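Local atomic coordinates of alpha-catenin-like protein hmp-1 (Caenorhabditis elegans, PDB entry 5H5M), a protein that works with cadherin and beta-catenin at adherens junctions, binds actin filaments, and is required for cell migration during body enclosure and cell shape changes during body elongation. Residues Thr360-His363 against Asp364-Asp368. Residues are numbered along the deposited sequence; the frame is centred on the assembly and turned at random.
Sequences TLVH and DAVKD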
# COMPACT_ATOMS: atom_id res chain seq x y z
N THR A 360 -6.93 -6.87 18.53
CA THR A 360 -6.47 -8.25 18.43
C THR A 360 -7.51 -9.14 17.73
O THR A 360 -7.16 -10.11 17.07
CB THR A 360 -6.12 -8.80 19.83
OG1 THR A 360 -5.08 -8.00 20.40
CG2 THR A 360 -5.62 -10.23 19.76
N LEU A 361 -8.78 -8.77 17.87
CA LEU A 361 -9.86 -9.39 17.09
C LEU A 361 -9.54 -9.38 15.60
O LEU A 361 -9.53 -10.42 14.94
CB LEU A 361 -11.18 -8.65 17.33
CG LEU A 361 -12.24 -9.17 18.29
CD1 LEU A 361 -11.63 -9.73 19.56
CD2 LEU A 361 -13.22 -8.05 18.62
N VAL A 362 -9.27 -8.18 15.07
CA VAL A 362 -8.96 -8.00 13.66
C VAL A 362 -7.62 -8.62 13.30
O VAL A 362 -7.50 -9.33 12.30
CB VAL A 362 -8.95 -6.51 13.29
CG1 VAL A 362 -8.49 -6.31 11.85
CG2 VAL A 362 -10.33 -5.89 13.49
N HIS A 363 -6.61 -8.36 14.13
CA HIS A 363 -5.23 -8.76 13.86
C HIS A 363 -5.04 -10.28 13.81
O HIS A 363 -4.42 -10.80 12.88
CB HIS A 363 -4.30 -8.14 14.90
CG HIS A 363 -2.85 -8.26 14.57
ND1 HIS A 363 -1.96 -8.96 15.36
CD2 HIS A 363 -2.12 -7.76 13.54
CE1 HIS A 363 -0.75 -8.89 14.83
NE2 HIS A 363 -0.83 -8.17 13.73
N ASP A 364 -5.56 -10.98 14.82
CA ASP A 364 -5.51 -12.44 14.85
C ASP A 364 -6.19 -13.05 13.64
O ASP A 364 -5.71 -14.03 13.05
CB ASP A 364 -6.16 -12.99 16.12
CG ASP A 364 -5.24 -12.95 17.33
OD1 ASP A 364 -4.01 -12.78 17.15
OD2 ASP A 364 -5.74 -13.10 18.46
N ALA A 365 -7.34 -12.48 13.27
CA ALA A 365 -8.12 -12.98 12.15
C ALA A 365 -7.34 -12.83 10.84
O ALA A 365 -7.42 -13.68 9.96
CB ALA A 365 -9.45 -12.26 12.06
N VAL A 366 -6.57 -11.74 10.73
CA VAL A 366 -5.72 -11.54 9.57
C VAL A 366 -4.62 -12.60 9.53
O VAL A 366 -4.31 -13.14 8.47
CB VAL A 366 -5.10 -10.13 9.56
CG1 VAL A 366 -3.98 -10.03 8.53
CG2 VAL A 366 -6.17 -9.09 9.28
N LYS A 367 -4.05 -12.91 10.69
CA LYS A 367 -3.01 -13.93 10.78
C LYS A 367 -3.55 -15.32 10.44
O LYS A 367 -2.84 -16.15 9.87
CB LYS A 367 -2.37 -13.95 12.17
CG LYS A 367 -1.55 -12.70 12.49
CD LYS A 367 -0.75 -12.88 13.77
CE LYS A 367 -1.66 -12.98 14.97
NZ LYS A 367 -0.90 -13.07 16.25
N ASP A 368 -4.81 -15.57 10.80
CA ASP A 368 -5.45 -16.85 10.49
C ASP A 368 -5.64 -17.00 8.99
O ASP A 368 -5.48 -18.09 8.44
CB ASP A 368 -6.80 -16.96 11.21
CG ASP A 368 -6.66 -17.09 12.71
OD1 ASP A 368 -5.55 -17.43 13.18
OD2 ASP A 368 -7.66 -16.87 13.43
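Lys367 runs back along the helix over the residue one turn before it, and its atoms meet His363 in sequence. CB and CG pass the carbonyl oxygen of His363, with Lys367 CG 3.5 Å from His363 O, the oxygen that also accepts the bond from Lys367 N. Lys367 CD then comes within 4.1 Å of His363 CE1, the chain crossing the imidazole at a slant. A bend at chi3 (-66°) carries Lys367 CE to 4.0 Å from His363 ND1 and brings NZ round to Asp364. There Lys367 NZ makes a weak, salt-bridging hydrogen bond of 3.3 Å to Asp364 OD1. The carboxylate itself lies beside Thr360, both side chains pointing the same way, and Asp364 OD2 sits 3.2 Å from the methyl CG2 of Thr360. With Thr360 chi1 at -60°, CG2 is anti to the backbone N and meets the aspartate, while OG1 hydrogen-bonds to the carbonyl oxygen of Ile356. These residues belong to helix 345-374, part of a four-helix bundle in the M domain of this vinculin-family protein; His363 and Lys367 also touch Glu245 of helix 237-260. Replacing Asp364 with an alanine would probably leave the ammonium of Lys367 without this carboxylate mate and its bent chain freer to swing away from the imidazole. Toward the bundle interior, Val362 CG1 and Val366 CG2 are 4.4 Å apart, a loose apolar pair one turn apart; Val362 packs on Phe325 and Ile283, and Val366 on Ile248. Beneath the side chains, Asp364 N bonds to Thr360 O at 2.9 Å, whereas the next bond, from Ala365 N to Leu361 O, is weak.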